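Local structure of cellulase (4W7W) at residues A[225-230]-A[241-246]; A[219-224]-A[252-257]; A[194-199]-A[204-209]; A[55-60]-A[319-324]. The protein probably hydrolyses the beta-1,4 linkages of cellulose and its oligosaccharides as a family 5 glycoside hydrolase, and binds the cello-oligosaccharide in a cleft of its (beta/alpha)8 barrel. All blocks are in the same frame, centred on the assembly; numbering follows the deposited sequence.

In the fold
The fold is an eight-stranded parallel barrel ringed by helices. Contacts 1 and 2 both join strand 219-226 to helix 243-258, with centres about 17 Å apart. Contact 1 is nested in the chain loop closed by contact 2. Contact 3 closes earlier in the chain, in the connection from strand 183-186 to strand 219-226. Its centre is about 11 Å from that of contact 2, and Trp196 and Arg197 reach Trp254 and Glu257. Contact 4 spans the other three and ties helix 52-60 to a late loop, its centre about 35 Å from that of contact 3. Contacts 1 and 3 serve the same one of two glycan sites and touch at Gln225 OE1 and His194 N, a probable hydrogen bond.

Contact 1: residues A[225-230]-A[241-246]; sequences QYLDKD and DSVGQE. With BGC (beta-D-glucopyranose), chain C; BGC (beta-D-glucopyranose), chain B; GLC (alpha-D-glucopyranose), chain D.
Leu227 and Val243 lie alongside each other, their side chains running opposite ways, where strand 219-226 gives way to a loop and helix 243-258 begins. This is the strand-to-helix step of a beta-alpha-beta unit in the barrel. Leu227 CB lies 3.8 Å from Val243 CG1. In the leucine, chi1 of -60° puts CG opposite the carbonyl carbon, and chi2 of -166° turns the methyls onto Gly244. CD2 presses on the backbone there, at 3.3 Å from Gly244 CA, tighter than usual for two carbons. Met282 and Ala278 of helix 273-288 also touch Leu227, so this is a buried apolar joint. The neighbouring Tyr226 points away from the helix and lies against a bound glucose, with CD2 3.6 Å from O6 of BGC in chain B. Its OH is hydrogen-bonded to Glu266. Gln225 NE2 donates to Tyr226 O. Farther along the loop, the Asp230 carbonyl accepts a 2.8 Å hydrogen bond at its O from O2 of BGC in chain C.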
loop_
_atom_site.group_PDB
_atom_site.type_symbol
_atom_site.label_atom_id
_atom_site.label_comp_id
_atom_site.label_asym_id
_atom_site.label_seq_id
_atom_site.Cartn_x
_atom_site.Cartn_y
_atom_site.Cartn_z
ATOM N N GLN A 225 9.002 3.045 1.952
ATOM C CA GLN A 225 10.407 3.295 2.269
ATOM C C GLN A 225 11.174 1.999 2.423
ATOM O O GLN A 225 10.915 1.192 3.306
ATOM C CB GLN A 225 10.570 4.137 3.536
ATOM C CG GLN A 225 11.998 4.615 3.752
ATOM C CD GLN A 225 12.455 5.512 2.633
ATOM O OE1 GLN A 225 11.815 6.514 2.335
ATOM N NE2 GLN A 225 13.573 5.173 2.007
ATOM N N TYR A 226 12.161 1.849 1.549
ATOM C CA TYR A 226 13.138 0.766 1.617
ATOM C C TYR A 226 14.512 1.355 1.921
ATOM O O TYR A 226 14.731 2.560 1.773
ATOM C CB TYR A 226 13.116 -0.019 0.300
ATOM C CG TYR A 226 11.824 -0.781 0.096
ATOM C CD1 TYR A 226 11.641 -2.035 0.652
ATOM C CD2 TYR A 226 10.774 -0.248 -0.653
ATOM C CE1 TYR A 226 10.460 -2.740 0.470
ATOM C CE2 TYR A 226 9.583 -0.958 -0.828
ATOM C CZ TYR A 226 9.436 -2.214 -0.265
ATOM O OH TYR A 226 8.297 -2.963 -0.407
ATOM N N LEU A 227 15.424 0.509 2.394
ATOM C CA LEU A 227 16.637 1.002 3.038
ATOM C C LEU A 227 17.930 0.635 2.325
ATOM O O LEU A 227 19.010 0.884 2.854
ATOM C CB LEU A 227 16.699 0.502 4.489
ATOM C CG LEU A 227 15.574 0.897 5.450
ATOM C CD1 LEU A 227 15.944 0.613 6.890
ATOM C CD2 LEU A 227 15.087 2.320 5.250
ATOM N N ASP A 228 17.833 0.044 1.145
ATOM C CA ASP A 228 19.005 -0.165 0.304
ATOM C C ASP A 228 19.411 1.140 -0.423
ATOM O O ASP A 228 18.759 2.169 -0.253
ATOM C CB ASP A 228 18.832 -1.393 -0.622
ATOM C CG ASP A 228 17.643 -1.305 -1.558
ATOM O OD1 ASP A 228 16.724 -0.488 -1.332
ATOM O OD2 ASP A 228 17.625 -2.119 -2.513
ATOM N N LYS A 229 20.512 1.105 -1.189
ATOM C CA LYS A 229 21.161 2.334 -1.671
ATOM C C LYS A 229 20.248 3.234 -2.478
ATOM O O LYS A 229 20.352 4.463 -2.367
ATOM C CB LYS A 229 22.420 2.014 -2.497
ATOM C CG LYS A 229 23.219 3.240 -2.969
ATOM C CD LYS A 229 24.359 2.863 -3.917
ATOM C CE LYS A 229 25.370 3.997 -4.099
ATOM N NZ LYS A 229 24.786 5.219 -4.726
ATOM N N ASP A 230 19.373 2.638 -3.279
ATOM C CA ASP A 230 18.444 3.409 -4.093
ATOM C C ASP A 230 16.991 3.298 -3.643
ATOM O O ASP A 230 16.084 3.686 -4.377
ATOM C CB ASP A 230 18.560 3.038 -5.571
ATOM C CG ASP A 230 17.993 1.677 -5.896
ATOM O OD1 ASP A 230 17.852 0.846 -4.978
ATOM O OD2 ASP A 230 17.704 1.443 -7.098
ATOM N N ASP A 241 22.337 1.623 10.288
ATOM C CA ASP A 241 21.421 1.203 11.344
ATOM C C ASP A 241 20.403 2.273 11.736
ATOM O O ASP A 241 19.601 2.044 12.617
ATOM C CB ASP A 241 22.172 0.641 12.561
ATOM C CG ASP A 241 23.067 1.635 13.243
ATOM O OD1 ASP A 241 22.890 2.848 13.033
ATOM O OD2 ASP A 241 23.952 1.186 14.024
ATOM N N SER A 242 20.418 3.423 11.057
ATOM C CA SER A 242 19.508 4.528 11.356
ATOM C C SER A 242 18.826 5.124 10.134
ATOM O O SER A 242 18.071 6.092 10.265
ATOM C CB SER A 242 20.261 5.625 12.093
ATOM O OG SER A 242 21.313 6.131 11.296
ATOM N N VAL A 243 19.072 4.553 8.964
ATOM C CA VAL A 243 18.630 5.194 7.724
ATOM C C VAL A 243 17.114 5.236 7.567
ATOM O O VAL A 243 16.577 6.155 6.963
ATOM C CB VAL A 243 19.294 4.567 6.484
ATOM C CG1 VAL A 243 18.886 3.119 6.262
ATOM C CG2 VAL A 243 19.054 5.403 5.244
ATOM N N GLY A 244 16.416 4.235 8.091
ATOM C CA GLY A 244 14.962 4.222 7.974
ATOM C C GLY A 244 14.300 5.423 8.611
ATOM O O GLY A 244 13.540 6.140 7.958
ATOM N N GLN A 245 14.572 5.650 9.895
ATOM C CA GLN A 245 13.992 6.815 10.568
ATOM C C GLN A 245 14.450 8.103 9.907
ATOM O O GLN A 245 13.653 9.024 9.741
ATOM C CB GLN A 245 14.208 6.811 12.084
ATOM C CG GLN A 245 15.639 6.982 12.550
ATOM C CD GLN A 245 16.100 8.425 12.650
ATOM O OE1 GLN A 245 15.308 9.368 12.569
ATOM N NE2 GLN A 245 17.397 8.602 12.849
ATOM N N GLU A 246 15.716 8.163 9.493
ATOM C CA GLU A 246 16.215 9.348 8.811
ATOM C C GLU A 246 15.387 9.719 7.580
ATOM O O GLU A 246 15.040 10.878 7.389
ATOM C CB GLU A 246 17.676 9.170 8.426
ATOM C CG GLU A 246 18.583 9.212 9.647
ATOM C CD GLU A 246 19.978 8.671 9.412
ATOM O OE1 GLU A 246 20.314 8.381 8.243
ATOM O OE2 GLU A 246 20.736 8.549 10.409
HETATM C C2 BGC C . 13.731 5.085 -6.447
HETATM C C3 BGC C . 13.309 3.630 -6.358
HETATM C C4 BGC C . 13.082 3.035 -7.756
HETATM C C5 BGC C . 14.232 3.318 -8.709
HETATM C C6 BGC C . 13.900 2.876 -10.136
HETATM C C1 BGC C . 14.854 5.272 -7.450
HETATM O O2 BGC C . 14.116 5.572 -5.152
HETATM O O3 BGC C . 12.101 3.610 -5.608
HETATM O O4 BGC C . 12.941 1.612 -7.718
HETATM O O5 BGC C . 14.518 4.719 -8.729
HETATM O O6 BGC C . 15.079 2.993 -10.942
HETATM C C2 BGC B . 11.479 -0.216 -8.162
HETATM C C3 BGC B . 10.109 -0.787 -7.824
HETATM C C4 BGC B . 9.891 -0.834 -6.315
HETATM C C5 BGC B . 10.192 0.529 -5.704
HETATM C C6 BGC B . 10.165 0.486 -4.188
HETATM C C1 BGC B . 11.641 1.125 -7.473
HETATM O O2 BGC B . 11.632 -0.029 -9.573
HETATM O O3 BGC B . 10.003 -2.106 -8.360
HETATM O O4 BGC B . 8.566 -1.274 -6.009
HETATM O O5 BGC B . 11.504 0.959 -6.064
HETATM O O6 BGC B . 10.514 1.760 -3.636
HETATM C C1 GLC D . 18.203 9.219 -8.636
HETATM C C2 GLC D . 17.391 8.560 -9.738
HETATM C C3 GLC D . 16.034 8.146 -9.186
HETATM C C4 GLC D . 16.258 7.113 -8.087
HETATM C C5 GLC D . 17.085 7.782 -6.992
HETATM C C6 GLC D . 17.428 6.846 -5.835
HETATM O O1 GLC D . 17.539 10.430 -8.275
HETATM O O2 GLC D . 17.266 9.443 -10.856
HETATM O O3 GLC D . 15.256 7.616 -10.249
HETATM O O4 GLC D . 14.999 6.680 -7.583
HETATM O O5 GLC D . 18.315 8.315 -7.530
HETATM O O6 GLC D . 17.984 7.609 -4.758
#

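Contact 2: residues A[219-224]-A[252-257]; sequences LAFEAH and TSWLRE
Phe221 and Trp254 meet through different first torsions. The CB of Phe221 points toward the helix, and chi1 of -71° presents the ring face to Trp254. In Trp254 the indole leaves on the side opposite the backbone N (chi1 -180°) and extends back to the strand. The pair joins strand 219-226 to helix 243-258 in a beta-alpha-beta unit of the (beta/alpha)8 barrel. It is a T-shaped stack. The planes stand at 88°, and the centroids of the Phe221 ring and the Trp254 six-membered ring are 5.0 Å apart. Trp254 supplies the edge and Phe221 the face. CH2 of Trp254 sits over the centre of the phenyl ring, and CZ3 comes to 3.8 Å from Phe221 CG. Leu255 CD2 adds a looser apolar touch on Phe221 CB. The polar end of the indole is held elsewhere, by a hydrogen bond from NE1 to Glu210. Phe251, one turn back on the helix, also packs on Phe221.

Glu222 and His224, on the same strand, take no part in this joint. Glu222 pairs with Arg67. His224 ND1 bonds to Glu154 of the glycan pocket, and His224 NE2 donates to Glu222 OE2 at 2.7 Å. Together the two bonds probably help fix the rotation of the imidazole. The NE2 bond lies in the ring plane and uses the anti lone pair of Glu222 OE2.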
loop_
_atom_site.group_PDB
_atom_site.type_symbol
_atom_site.label_atom_id
_atom_site.label_comp_id
_atom_site.label_asym_id
_atom_site.label_seq_id
_atom_site.Cartn_x
_atom_site.Cartn_y
_atom_site.Cartn_z
ATOM N N LEU A 219 -8.604 11.208 4.563
ATOM C CA LEU A 219 -7.495 10.931 3.670
ATOM C C LEU A 219 -6.237 10.707 4.493
ATOM O O LEU A 219 -6.074 11.316 5.549
ATOM C CB LEU A 219 -7.288 12.199 2.845
ATOM C CG LEU A 219 -6.557 12.186 1.535
ATOM C CD1 LEU A 219 -7.335 11.281 0.599
ATOM C CD2 LEU A 219 -6.504 13.600 0.956
ATOM N N ALA A 220 -5.334 9.890 3.966
ATOM C CA ALA A 220 -3.956 9.835 4.461
ATOM C C ALA A 220 -3.038 9.665 3.274
ATOM O O ALA A 220 -3.431 9.102 2.255
ATOM C CB ALA A 220 -3.770 8.711 5.479
ATOM N N PHE A 221 -1.805 10.131 3.427
ATOM C CA PHE A 221 -0.819 10.043 2.371
ATOM C C PHE A 221 0.008 8.787 2.570
ATOM O O PHE A 221 0.608 8.574 3.633
ATOM C CB PHE A 221 0.028 11.316 2.343
ATOM C CG PHE A 221 -0.771 12.470 1.838
ATOM C CD1 PHE A 221 -0.888 12.696 0.484
ATOM C CD2 PHE A 221 -1.542 13.237 2.706
ATOM C CE1 PHE A 221 -1.711 13.696 -0.005
ATOM C CE2 PHE A 221 -2.368 14.245 2.226
ATOM C CZ PHE A 221 -2.432 14.472 0.873
ATOM N N GLU A 222 0.027 7.960 1.536
ATOM C CA GLU A 222 0.774 6.711 1.545
ATOM C C GLU A 222 2.171 6.933 1.000
ATOM O O GLU A 222 2.310 7.381 -0.134
ATOM C CB GLU A 222 0.038 5.677 0.677
ATOM C CG GLU A 222 0.765 4.343 0.610
ATOM C CD GLU A 222 0.025 3.306 -0.197
ATOM O OE1 GLU A 222 -1.218 3.396 -0.276
ATOM O OE2 GLU A 222 0.702 2.383 -0.726
ATOM N N ALA A 223 3.168 6.577 1.809
ATOM C CA ALA A 223 4.558 6.586 1.388
ATOM C C ALA A 223 5.114 5.174 1.550
ATOM O O ALA A 223 4.584 4.378 2.329
ATOM C CB ALA A 223 5.385 7.576 2.194
ATOM N N HIS A 224 6.154 4.869 0.778
ATOM C CA HIS A 224 6.889 3.610 0.893
ATOM C C HIS A 224 8.320 3.934 1.233
ATOM O O HIS A 224 8.826 4.983 0.845
ATOM C CB HIS A 224 6.865 2.817 -0.411
ATOM C CG HIS A 224 5.494 2.353 -0.794
ATOM N ND1 HIS A 224 5.259 1.562 -1.894
ATOM C CD2 HIS A 224 4.292 2.564 -0.210
ATOM C CE1 HIS A 224 3.958 1.327 -1.980
ATOM N NE2 HIS A 224 3.355 1.911 -0.963
ATOM N N THR A 252 7.419 13.093 7.448
ATOM C CA THR A 252 6.725 13.272 8.718
ATOM C C THR A 252 6.489 14.755 8.996
ATOM O O THR A 252 5.395 15.168 9.399
ATOM C CB THR A 252 7.539 12.619 9.847
ATOM O OG1 THR A 252 7.652 11.217 9.588
ATOM C CG2 THR A 252 6.914 12.818 11.204
ATOM N N SER A 253 7.512 15.576 8.750
ATOM C CA SER A 253 7.353 17.006 8.968
ATOM C C SER A 253 6.292 17.593 8.032
ATOM O O SER A 253 5.491 18.422 8.438
ATOM C CB SER A 253 8.674 17.751 8.782
ATOM O OG SER A 253 8.579 19.076 9.269
ATOM N N TRP A 254 6.309 17.168 6.768
ATOM C CA TRP A 254 5.321 17.643 5.800
ATOM C C TRP A 254 3.903 17.323 6.270
ATOM O O TRP A 254 3.005 18.156 6.169
ATOM C CB TRP A 254 5.604 17.033 4.438
ATOM C CG TRP A 254 4.650 17.470 3.388
ATOM C CD1 TRP A 254 4.722 18.615 2.649
ATOM C CD2 TRP A 254 3.462 16.791 2.960
ATOM N NE1 TRP A 254 3.656 18.684 1.788
ATOM C CE2 TRP A 254 2.877 17.571 1.949
ATOM C CE3 TRP A 254 2.835 15.596 3.326
ATOM C CZ2 TRP A 254 1.699 17.197 1.304
ATOM C CZ3 TRP A 254 1.672 15.230 2.672
ATOM C CH2 TRP A 254 1.124 16.021 1.675
ATOM N N LEU A 255 3.698 16.110 6.783
ATOM C CA LEU A 255 2.388 15.764 7.319
ATOM C C LEU A 255 1.990 16.738 8.423
ATOM O O LEU A 255 0.877 17.269 8.434
ATOM C CB LEU A 255 2.395 14.345 7.897
ATOM C CG LEU A 255 2.641 13.207 6.919
ATOM C CD1 LEU A 255 2.860 11.919 7.712
ATOM C CD2 LEU A 255 1.494 13.069 5.938
ATOM N N ARG A 256 2.909 16.973 9.352
ATOM C CA ARG A 256 2.618 17.832 10.479
ATOM C C ARG A 256 2.335 19.272 10.028
ATOM O O ARG A 256 1.387 19.900 10.512
ATOM C CB ARG A 256 3.755 17.755 11.486
ATOM C CG ARG A 256 3.365 18.151 12.885
ATOM C CD ARG A 256 4.489 17.832 13.852
ATOM N NE ARG A 256 4.492 16.425 14.241
ATOM C CZ ARG A 256 5.557 15.649 14.313
ATOM N NH1 ARG A 256 6.776 16.108 14.052
ATOM N NH2 ARG A 256 5.396 14.393 14.692
ATOM N N GLU A 257 3.146 19.768 9.091
ATOM C CA GLU A 257 2.994 21.128 8.550
ATOM C C GLU A 257 1.629 21.346 7.925
ATOM O O GLU A 257 1.067 22.429 8.012
ATOM C CB GLU A 257 4.056 21.399 7.478
ATOM C CG GLU A 257 5.474 21.442 8.002
ATOM C CD GLU A 257 6.510 21.115 6.941
ATOM O OE1 GLU A 257 6.214 21.309 5.739
ATOM O OE2 GLU A 257 7.620 20.625 7.316
#

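Contact 3: residues A[194-199]-A[204-209]; sequences HSWRST and SNAKAL
Trp196 meets Asn205 and Ala206 where the loop after strand 183-186 turns back on helix 205-209. One direct hydrogen bond joins the two segments. Ala206 N donates to Trp196 O at 2.9 Å and ties the first turn of the helix to the type I turn Ser195-Ser198. Ser204 is the N-cap, and its OG accepts from Lys207 N. One water links this OG to Arg197 O, and a second links Ser195 OG to Asn205 ND2. Asn205 OD1 is taken by Thr188 N.

The ring contacts are more extensive. Asn205 CB stands over the centre of the Trp196 six-membered ring, a CH-pi contact of 3.8 Å to the centroid and 12° off the ring normal. A chi1 of -163° carries the indole across the helix start. Leu209 CD1 closes on Trp196 CZ2 at 3.4 Å, and Ala206 CB packs on Trp196 CD1. Trp254 and Phe251 meet the same indole edge-to-face.

Arg197 NH2 makes a salt bridge with Glu257 of helix 243-258. The capped helix start, the Ala206-Trp196 bond and the packing of a buried aromatic ring probably hold in shape the loop that carries His194 of the glycan pocket.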
loop_
_atom_site.group_PDB
_atom_site.type_symbol
_atom_site.label_atom_id
_atom_site.label_comp_id
_atom_site.label_asym_id
_atom_site.label_seq_id
_atom_site.Cartn_x
_atom_site.Cartn_y
_atom_site.Cartn_z
ATOM N N HIS A 194 11.430 9.172 1.319
ATOM C CA HIS A 194 12.711 9.860 1.228
ATOM C C HIS A 194 12.739 11.024 0.242
ATOM O O HIS A 194 13.434 12.002 0.486
ATOM C CB HIS A 194 13.832 8.859 0.885
ATOM C CG HIS A 194 13.646 8.182 -0.435
ATOM N ND1 HIS A 194 14.245 8.635 -1.588
ATOM C CD2 HIS A 194 12.849 7.146 -0.806
ATOM C CE1 HIS A 194 13.857 7.889 -2.605
ATOM N NE2 HIS A 194 13.024 6.968 -2.152
ATOM N N SER A 195 12.027 10.886 -0.876
ATOM C CA SER A 195 12.087 11.836 -1.968
ATOM C C SER A 195 10.876 12.751 -2.016
ATOM O O SER A 195 10.694 13.497 -2.991
ATOM C CB SER A 195 12.210 11.090 -3.276
ATOM O OG SER A 195 11.129 10.182 -3.375
ATOM N N TRP A 196 10.053 12.737 -0.970
ATOM C CA TRP A 196 8.783 13.452 -0.966
ATOM C C TRP A 196 8.942 14.933 -1.297
ATOM O O TRP A 196 8.068 15.520 -1.950
ATOM C CB TRP A 196 8.113 13.300 0.396
ATOM C CG TRP A 196 6.667 13.633 0.417
ATOM C CD1 TRP A 196 6.081 14.736 0.931
ATOM C CD2 TRP A 196 5.613 12.814 -0.096
ATOM N NE1 TRP A 196 4.728 14.666 0.775
ATOM C CE2 TRP A 196 4.405 13.494 0.153
ATOM C CE3 TRP A 196 5.569 11.554 -0.706
ATOM C CZ2 TRP A 196 3.165 12.962 -0.177
ATOM C CZ3 TRP A 196 4.342 11.031 -1.039
ATOM C CH2 TRP A 196 3.152 11.739 -0.769
ATOM N N ARG A 197 10.033 15.529 -0.810
ATOM C CA ARG A 197 10.236 16.962 -0.892
ATOM C C ARG A 197 11.226 17.345 -1.989
ATOM O O ARG A 197 11.547 18.533 -2.143
ATOM C CB ARG A 197 10.673 17.520 0.462
ATOM C CG ARG A 197 9.721 17.141 1.593
ATOM C CD ARG A 197 10.090 17.723 2.952
ATOM N NE ARG A 197 9.586 19.070 3.027
ATOM C CZ ARG A 197 8.893 19.605 4.023
ATOM N NH1 ARG A 197 8.539 20.863 3.909
ATOM N NH2 ARG A 197 8.595 18.986 5.129
ATOM N N SER A 198 11.663 16.386 -2.793
ATOM C CA SER A 198 12.710 16.663 -3.782
ATOM C C SER A 198 12.194 17.510 -4.932
ATOM O O SER A 198 11.172 17.181 -5.547
ATOM C CB SER A 198 13.225 15.367 -4.380
ATOM O OG SER A 198 14.173 15.631 -5.406
ATOM N N THR A 199 12.956 18.556 -5.269
ATOM C CA THR A 199 12.633 19.411 -6.399
ATOM C C THR A 199 13.682 19.316 -7.491
ATOM O O THR A 199 13.662 20.110 -8.424
ATOM C CB THR A 199 12.490 20.873 -5.963
ATOM O OG1 THR A 199 13.701 21.316 -5.346
ATOM C CG2 THR A 199 11.359 21.029 -4.999
ATOM N N SER A 204 7.873 18.845 -6.492
ATOM C CA SER A 204 7.879 17.748 -5.527
ATOM C C SER A 204 6.477 17.212 -5.260
ATOM O O SER A 204 5.463 17.888 -5.475
ATOM C CB SER A 204 8.488 18.212 -4.206
ATOM O OG SER A 204 7.657 19.199 -3.630
ATOM N N ASN A 205 6.426 15.987 -4.743
ATOM C CA ASN A 205 5.166 15.474 -4.214
ATOM C C ASN A 205 4.607 16.370 -3.131
ATOM O O ASN A 205 3.406 16.640 -3.098
ATOM C CB ASN A 205 5.363 14.056 -3.684
ATOM C CG ASN A 205 5.315 13.005 -4.774
ATOM O OD1 ASN A 205 4.545 13.130 -5.737
ATOM N ND2 ASN A 205 6.092 11.934 -4.610
ATOM N N ALA A 206 5.470 16.862 -2.262
ATOM C CA ALA A 206 5.068 17.748 -1.183
ATOM C C ALA A 206 4.278 18.938 -1.703
ATOM O O ALA A 206 3.196 19.240 -1.214
ATOM C CB ALA A 206 6.307 18.216 -0.438
ATOM N N LYS A 207 4.822 19.618 -2.702
ATOM C CA LYS A 207 4.167 20.791 -3.234
ATOM C C LYS A 207 2.923 20.413 -4.026
ATOM O O LYS A 207 1.890 21.062 -3.894
ATOM C CB LYS A 207 5.141 21.593 -4.110
ATOM C CG LYS A 207 4.555 22.794 -4.805
ATOM C CD LYS A 207 3.998 23.814 -3.819
ATOM C CE LYS A 207 3.437 25.023 -4.538
ATOM N NZ LYS A 207 2.908 26.025 -3.573
ATOM N N ALA A 208 3.018 19.400 -4.873
ATOM C CA ALA A 208 1.896 19.077 -5.743
ATOM C C ALA A 208 0.674 18.644 -4.949
ATOM O O ALA A 208 -0.459 18.956 -5.313
ATOM C CB ALA A 208 2.287 17.981 -6.704
ATOM N N LEU A 209 0.877 17.897 -3.869
ATOM C CA LEU A 209 -0.237 17.275 -3.162
ATOM C C LEU A 209 -0.862 18.192 -2.134
ATOM O O LEU A 209 -1.927 17.871 -1.608
ATOM C CB LEU A 209 0.204 15.962 -2.526
ATOM C CG LEU A 209 0.522 14.907 -3.575
ATOM C CD1 LEU A 209 1.257 13.745 -2.937
ATOM C CD2 LEU A 209 -0.715 14.395 -4.308
HETATM O O HOH W 1 8.339 10.920 -3.163
HETATM O O HOH W 2 9.393 20.378 -1.906
#

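Contact 4: residues A[55-60]-A[319-324]; sequences FSYFAG and GSDKPQ
Tyr57 reaches from helix 52-60 to Asp321 in the loop before helix 325-328. The contact ties the helix after the first barrel strand, 24-29, to the loop after the last one, 293-301. Gly319 opens the loop segment. Ser320 follows, with its side chain pointing away from the helix and its OG bonded to Asp318. Asp321 carries the contact. Its OD1 accepts from Tyr57 OH at 2.6 Å. The phenol meets this oxygen from above the carboxylate plane, 55° out of it, while OD1 itself lies at the edge of the tyrosine ring. An extended chi1 (172°) projects the Tyr57 phenol across to the loop. Asp321 OD2 forms a salt bridge with Lys61, so both carboxylate oxygens are engaged. At Lys322 the backbone N donates to a water. Tyr57 OH thus donates to Asp321 and accepts from that water, at 2.7 Å. Further along, Gln324 NE2 bonds to the carbonyls of Thr269 and Pro310. On the helix side, Phe58 packs on strands 24-29 and 293-301, and Phe55 on helix 85-100.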
loop_
_atom_site.group_PDB
_atom_site.type_symbol
_atom_site.label_atom_id
_atom_site.label_comp_id
_atom_site.label_asym_id
_atom_site.label_seq_id
_atom_site.Cartn_x
_atom_site.Cartn_y
_atom_site.Cartn_z
ATOM N N PHE A 55 -4.862 -14.619 7.403
ATOM C CA PHE A 55 -5.477 -13.559 8.194
ATOM C C PHE A 55 -5.412 -13.885 9.681
ATOM O O PHE A 55 -5.032 -13.045 10.493
ATOM C CB PHE A 55 -6.925 -13.314 7.763
ATOM C CG PHE A 55 -7.051 -12.756 6.377
ATOM C CD1 PHE A 55 -7.066 -13.606 5.276
ATOM C CD2 PHE A 55 -7.123 -11.394 6.158
ATOM C CE1 PHE A 55 -7.179 -13.090 3.993
ATOM C CE2 PHE A 55 -7.233 -10.887 4.878
ATOM C CZ PHE A 55 -7.245 -11.735 3.795
ATOM N N SER A 56 -5.781 -15.112 10.043
ATOM C CA SER A 56 -5.781 -15.468 11.460
ATOM C C SER A 56 -4.363 -15.514 12.044
ATOM O O SER A 56 -4.161 -15.118 13.184
ATOM C CB SER A 56 -6.543 -16.767 11.715
ATOM O OG SER A 56 -6.056 -17.821 10.936
ATOM N N TYR A 57 -3.391 -15.977 11.272
ATOM C CA TYR A 57 -2.005 -15.985 11.740
ATOM C C TYR A 57 -1.561 -14.567 12.082
ATOM O O TYR A 57 -1.039 -14.311 13.177
ATOM C CB TYR A 57 -1.059 -16.577 10.696
ATOM C CG TYR A 57 0.386 -16.397 11.107
ATOM C CD1 TYR A 57 0.972 -17.228 12.045
ATOM C CD2 TYR A 57 1.141 -15.351 10.596
ATOM C CE1 TYR A 57 2.281 -17.034 12.445
ATOM C CE2 TYR A 57 2.446 -15.149 10.992
ATOM C CZ TYR A 57 3.019 -15.987 11.914
ATOM O OH TYR A 57 4.336 -15.754 12.271
ATOM N N PHE A 58 -1.770 -13.628 11.173
ATOM C CA PHE A 58 -1.302 -12.268 11.444
ATOM C C PHE A 58 -2.100 -11.599 12.552
ATOM O O PHE A 58 -1.540 -10.869 13.350
ATOM C CB PHE A 58 -1.207 -11.453 10.141
ATOM C CG PHE A 58 -0.088 -11.939 9.273
ATOM C CD1 PHE A 58 1.229 -11.741 9.694
ATOM C CD2 PHE A 58 -0.300 -12.703 8.132
ATOM C CE1 PHE A 58 2.286 -12.264 8.985
ATOM C CE2 PHE A 58 0.755 -13.237 7.422
ATOM C CZ PHE A 58 2.056 -13.033 7.859
ATOM N N ALA A 59 -3.402 -11.870 12.632
ATOM C CA ALA A 59 -4.189 -11.372 13.753
ATOM C C ALA A 59 -3.623 -11.866 15.075
ATOM O O ALA A 59 -3.581 -11.115 16.054
ATOM C CB ALA A 59 -5.635 -11.776 13.628
ATOM N N GLY A 60 -3.194 -13.122 15.112
ATOM C CA GLY A 60 -2.610 -13.711 16.322
ATOM C C GLY A 60 -1.301 -13.082 16.740
ATOM O O GLY A 60 -0.916 -13.168 17.893
ATOM N N GLY A 319 5.221 -23.938 10.557
ATOM C CA GLY A 319 4.478 -23.096 11.479
ATOM C C GLY A 319 5.309 -22.003 12.127
ATOM O O GLY A 319 4.760 -21.137 12.819
ATOM N N SER A 320 6.622 -22.024 11.913
ATOM C CA SER A 320 7.516 -21.123 12.627
ATOM C C SER A 320 7.418 -19.701 12.109
ATOM O O SER A 320 7.150 -19.439 10.929
ATOM C CB SER A 320 8.954 -21.607 12.557
ATOM O OG SER A 320 9.454 -21.560 11.234
ATOM N N ASP A 321 7.669 -18.772 13.016
ATOM C CA ASP A 321 7.698 -17.372 12.677
ATOM C C ASP A 321 8.974 -17.010 11.924
ATOM O O ASP A 321 10.052 -17.545 12.216
ATOM C CB ASP A 321 7.653 -16.509 13.924
ATOM C CG ASP A 321 6.387 -16.658 14.727
ATOM O OD1 ASP A 321 5.338 -17.129 14.203
ATOM O OD2 ASP A 321 6.444 -16.247 15.899
ATOM N N LYS A 322 8.861 -16.067 10.991
ATOM C CA LYS A 322 10.027 -15.535 10.312
ATOM C C LYS A 322 10.758 -14.554 11.227
ATOM O O LYS A 322 10.165 -13.985 12.152
ATOM C CB LYS A 322 9.626 -14.887 8.995
ATOM C CG LYS A 322 9.130 -15.887 7.952
ATOM C CD LYS A 322 10.265 -16.777 7.470
ATOM C CE LYS A 322 9.842 -17.706 6.347
ATOM N NZ LYS A 322 8.862 -18.702 6.811
ATOM N N PRO A 323 12.063 -14.368 10.990
ATOM C CA PRO A 323 12.880 -13.565 11.909
ATOM C C PRO A 323 12.386 -12.156 12.170
ATOM O O PRO A 323 12.352 -11.700 13.312
ATOM C CB PRO A 323 14.256 -13.579 11.234
ATOM C CG PRO A 323 14.278 -14.904 10.531
ATOM C CD PRO A 323 12.896 -15.037 9.970
ATOM N N GLN A 324 11.948 -11.467 11.131
ATOM C CA GLN A 324 11.552 -10.073 11.310
ATOM C C GLN A 324 10.256 -9.944 12.097
ATOM O O GLN A 324 9.992 -8.910 12.696
ATOM C CB GLN A 324 11.415 -9.355 9.966
ATOM C CG GLN A 324 12.717 -9.269 9.166
ATOM C CD GLN A 324 12.873 -10.364 8.138
ATOM O OE1 GLN A 324 12.614 -11.534 8.438
ATOM N NE2 GLN A 324 13.326 -10.016 6.949
HETATM O O HOH W 3 6.267 -14.914 10.522
#